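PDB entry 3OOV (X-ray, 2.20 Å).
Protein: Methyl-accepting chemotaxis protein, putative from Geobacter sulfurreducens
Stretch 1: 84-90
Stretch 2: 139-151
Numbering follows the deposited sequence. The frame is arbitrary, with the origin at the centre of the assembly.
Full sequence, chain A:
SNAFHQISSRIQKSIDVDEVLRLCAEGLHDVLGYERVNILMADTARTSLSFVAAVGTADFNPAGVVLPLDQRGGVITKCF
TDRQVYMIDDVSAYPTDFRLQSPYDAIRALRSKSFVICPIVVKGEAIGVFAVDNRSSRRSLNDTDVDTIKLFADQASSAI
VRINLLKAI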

# COMPACT_ATOMS: atom_id res chain seq x y z
N GLN A 84 5.28 -2.58 2.29
CA GLN A 84 4.04 -2.05 1.77
C GLN A 84 3.81 -2.61 0.34
O GLN A 84 4.76 -2.72 -0.43
CB GLN A 84 4.06 -0.52 1.81
CG GLN A 84 2.72 0.16 2.27
CD GLN A 84 2.25 -0.22 3.69
OE1 GLN A 84 1.05 -0.43 3.92
NE2 GLN A 84 3.22 -0.33 4.65
N VAL A 85 2.57 -2.98 0.04
CA VAL A 85 2.11 -3.26 -1.35
C VAL A 85 2.22 -1.98 -2.13
O VAL A 85 1.68 -0.92 -1.69
CB VAL A 85 0.68 -3.78 -1.37
CG1 VAL A 85 0.19 -4.01 -2.84
CG2 VAL A 85 0.58 -5.07 -0.56
N TYR A 86 2.96 -2.04 -3.25
CA TYR A 86 3.03 -0.93 -4.20
C TYR A 86 2.25 -1.33 -5.44
O TYR A 86 2.60 -2.31 -6.09
CB TYR A 86 4.47 -0.53 -4.60
CG TYR A 86 5.12 0.38 -3.56
CD1 TYR A 86 5.07 1.77 -3.66
CD2 TYR A 86 5.77 -0.18 -2.43
CE1 TYR A 86 5.72 2.60 -2.67
CE2 TYR A 86 6.34 0.64 -1.40
CZ TYR A 86 6.32 2.01 -1.54
OH TYR A 86 6.90 2.76 -0.50
N MSE A 87 1.18 -0.62 -5.72
CA MSE A 87 0.44 -0.95 -6.91
C MSE A 87 0.66 0.15 -7.91
O MSE A 87 0.35 1.30 -7.64
CB MSE A 87 -1.02 -1.33 -6.63
CG MSE A 87 -1.83 -0.43 -5.75
SE MSE A 87 -3.63 -1.29 -5.42
CE MSE A 87 -3.95 -1.95 -7.21
N ILE A 88 1.38 -0.19 -8.97
CA ILE A 88 1.95 0.80 -9.86
C ILE A 88 1.25 0.65 -11.22
O ILE A 88 1.54 -0.27 -11.99
CB ILE A 88 3.50 0.67 -9.99
CG1 ILE A 88 4.18 0.72 -8.59
CG2 ILE A 88 4.10 1.81 -10.88
CD1 ILE A 88 4.15 2.08 -7.95
N ASP A 89 0.31 1.54 -11.50
CA ASP A 89 -0.52 1.35 -12.70
C ASP A 89 0.27 1.73 -13.96
O ASP A 89 0.09 1.13 -15.02
CB ASP A 89 -1.90 2.05 -12.59
CG ASP A 89 -1.81 3.50 -12.16
OD1 ASP A 89 -0.83 4.21 -12.51
OD2 ASP A 89 -2.78 3.96 -11.49
N ASP A 90 1.14 2.72 -13.82
CA ASP A 90 2.04 3.10 -14.89
C ASP A 90 3.27 3.71 -14.25
O ASP A 90 3.19 4.78 -13.66
CB ASP A 90 1.41 4.16 -15.79
CG ASP A 90 2.20 4.37 -17.07
OD1 ASP A 90 3.45 4.47 -17.03
OD2 ASP A 90 1.58 4.46 -18.14
N ARG A 139 -5.70 -4.03 -19.15
CA ARG A 139 -6.39 -3.88 -17.89
C ARG A 139 -5.39 -3.76 -16.72
O ARG A 139 -4.67 -4.67 -16.47
CB ARG A 139 -7.36 -5.04 -17.63
CG ARG A 139 -8.06 -4.90 -16.28
CD ARG A 139 -8.89 -6.11 -15.93
NE ARG A 139 -7.99 -6.85 -15.12
CZ ARG A 139 -7.93 -6.84 -13.79
NH1 ARG A 139 -8.84 -6.24 -13.05
NH2 ARG A 139 -6.95 -7.51 -13.23
N SER A 140 -5.35 -2.60 -16.05
CA SER A 140 -4.61 -2.38 -14.78
C SER A 140 -4.95 -3.34 -13.66
O SER A 140 -6.10 -3.66 -13.48
CB SER A 140 -4.97 -1.01 -14.23
OG SER A 140 -4.25 -0.04 -14.91
N LEU A 141 -3.96 -3.77 -12.87
CA LEU A 141 -4.28 -4.59 -11.70
C LEU A 141 -5.06 -3.72 -10.69
O LEU A 141 -4.78 -2.52 -10.54
CB LEU A 141 -3.01 -5.13 -11.05
CG LEU A 141 -2.21 -6.16 -11.85
CD1 LEU A 141 -0.85 -6.41 -11.20
CD2 LEU A 141 -2.93 -7.41 -11.94
N ASN A 142 -6.03 -4.37 -10.01
CA ASN A 142 -6.85 -3.70 -8.96
C ASN A 142 -6.79 -4.33 -7.55
O ASN A 142 -6.09 -5.34 -7.31
CB ASN A 142 -8.33 -3.57 -9.41
CG ASN A 142 -9.09 -4.91 -9.50
OD1 ASN A 142 -8.75 -5.95 -8.90
ND2 ASN A 142 -10.18 -4.88 -10.26
N ASP A 143 -7.56 -3.75 -6.63
CA ASP A 143 -7.58 -4.16 -5.22
C ASP A 143 -7.90 -5.61 -5.07
O ASP A 143 -7.37 -6.25 -4.19
CB ASP A 143 -8.55 -3.30 -4.41
CG ASP A 143 -8.05 -1.87 -4.18
OD1 ASP A 143 -6.85 -1.54 -4.39
OD2 ASP A 143 -8.88 -1.03 -3.78
N THR A 144 -8.73 -6.18 -5.94
CA THR A 144 -8.97 -7.63 -5.78
C THR A 144 -7.77 -8.44 -6.27
O THR A 144 -7.54 -9.50 -5.79
CB THR A 144 -10.24 -8.17 -6.47
OG1 THR A 144 -10.02 -8.16 -7.91
CG2 THR A 144 -11.44 -7.29 -6.12
N ASP A 145 -7.01 -7.92 -7.25
CA ASP A 145 -5.80 -8.64 -7.66
C ASP A 145 -4.81 -8.59 -6.49
O ASP A 145 -4.19 -9.60 -6.20
CB ASP A 145 -5.16 -8.03 -8.90
CG ASP A 145 -6.06 -8.14 -10.13
OD1 ASP A 145 -6.41 -9.27 -10.51
OD2 ASP A 145 -6.42 -7.06 -10.65
N VAL A 146 -4.65 -7.41 -5.87
CA VAL A 146 -3.81 -7.24 -4.68
C VAL A 146 -4.22 -8.21 -3.56
O VAL A 146 -3.37 -8.87 -3.01
CB VAL A 146 -3.79 -5.77 -4.16
CG1 VAL A 146 -3.28 -5.69 -2.71
CG2 VAL A 146 -2.94 -4.88 -5.06
N ASP A 147 -5.53 -8.38 -3.29
CA ASP A 147 -5.96 -9.36 -2.27
C ASP A 147 -5.50 -10.71 -2.67
O ASP A 147 -5.19 -11.53 -1.83
CB ASP A 147 -7.50 -9.50 -2.09
CG ASP A 147 -8.17 -8.22 -1.66
OD1 ASP A 147 -7.51 -7.30 -1.14
OD2 ASP A 147 -9.42 -8.14 -1.87
N THR A 148 -5.55 -11.03 -3.96
CA THR A 148 -5.19 -12.39 -4.33
C THR A 148 -3.66 -12.68 -4.17
O THR A 148 -3.26 -13.78 -3.81
CB THR A 148 -5.63 -12.71 -5.72
OG1 THR A 148 -7.03 -12.99 -5.70
CG2 THR A 148 -4.93 -13.95 -6.21
N ILE A 149 -2.85 -11.67 -4.48
CA ILE A 149 -1.40 -11.78 -4.45
C ILE A 149 -0.95 -11.84 -2.98
O ILE A 149 -0.16 -12.71 -2.63
CB ILE A 149 -0.76 -10.60 -5.27
CG1 ILE A 149 -1.04 -10.79 -6.78
CG2 ILE A 149 0.79 -10.39 -5.01
CD1 ILE A 149 -0.82 -9.41 -7.55
N LYS A 150 -1.52 -10.96 -2.15
CA LYS A 150 -1.37 -10.97 -0.67
C LYS A 150 -1.70 -12.29 -0.05
O LYS A 150 -1.03 -12.71 0.88
CB LYS A 150 -2.21 -9.89 0.02
CG LYS A 150 -1.64 -8.56 -0.08
CD LYS A 150 -2.47 -7.53 0.69
CE LYS A 150 -2.05 -7.44 2.16
NZ LYS A 150 -2.68 -6.20 2.78
N LEU A 151 -2.72 -12.96 -0.60
CA LEU A 151 -3.05 -14.30 -0.12
C LEU A 151 -1.92 -15.27 -0.38
O LEU A 151 -1.64 -16.13 0.48
CB LEU A 151 -4.32 -14.80 -0.79
CG LEU A 151 -5.09 -16.05 -0.37
CD1 LEU A 151 -5.72 -15.95 1.04
CD2 LEU A 151 -6.18 -16.21 -1.42
O HOH W 1 -1.82 -0.81 -15.20

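This is a small, mainly apolar contact in which a short strand lies against the start of a helix, with no direct hydrogen bond between the two stretches and one water joining them at the edge. The two segments belong to the same chain, and touching residues are at least 51 positions apart in sequence. Together they bury 307 Å².

Stretch 1 is extended from Gln-84 to Ile-88, with its strand at residues 86-88. Stretch 2 begins as a loop and enters a helix at Asp-143. The CA atoms of Val-85 and Val-146 are 7.9 Å apart, and those of Asp-89 and Ser-140 are 5.9 Å apart. The backbones are therefore closer at the loop end than at the helix, where side chains fill the space between them.

The extended backbone alternates its side chains. Val-85 and Met-87 point toward stretch 2, while Tyr-86 between them points away and makes no contact with it.

Met-87 is selenomethionine, and it has the largest covered area of any residue in the contact, 88 Å². Met-87 SE lies 3.7 Å from Val-146 CG2, an apolar contact. Its chain is p at chi1, t at chi2 and m at chi3, and it ends over the turn that leads into the helix. There Met-87 CE is 3.5 Å from Leu-141 O and 3.7 Å from Asn-142 C, so the methyl group packs on backbone, and Met-87 CE is also 3.8 Å from Val-146 CG2. Met-87 SE also comes within 3.4 Å of Asp-143 OD1. That carboxylate oxygen is hydrogen-bonded elsewhere in the structure, so its polar needs do not depend on the selenium.

Val-146 also meets Val-85. Val-85 CG1 and Val-146 CG1 are 3.9 Å apart, a normal packing distance for two methyl groups. Val-146 thus touches both inward-pointing residues of stretch 1. One helical turn later, Lys-150 adds the aliphatic part of its side chain: Val-85 CG2 is 4.1 Å from Lys-150 CD. The charged NZ is hydrogen-bonded elsewhere in the structure.

At the other end the contact becomes polar. Asp-89 CB is 3.9 Å from Ser-140 OG, a van der Waals contact. The link here is a water. It donates to Asp-89 O at 2.7 Å and is hydrogen-bonded to Ser-140 OG at 2.6 Å.

The surface that Met-87 meets is held in shape by bonds within stretch 2. Asn-142 is the N-cap of the helix. Asn-142 OD1 accepts from Asp-145 N at 3.1 Å and, weakly, from Thr-144 N at 3.0 Å, a capping role at the first turn, where amides lack the usual carbonyl partners of a full helix; Asp-145 N also bonds weakly to Asn-142 O at 2.7 Å. Asp-145 returns the link, with Asp-145 OD2 accepting from Asn-142 N at 2.8 Å in a nearly straight bond. The same Asp-145 OD2 forms a salt bridge with Arg-139 NH2 at 2.7 Å, which ties the loop to the first turn. Neither Arg-139 nor Asp-145 touches stretch 1.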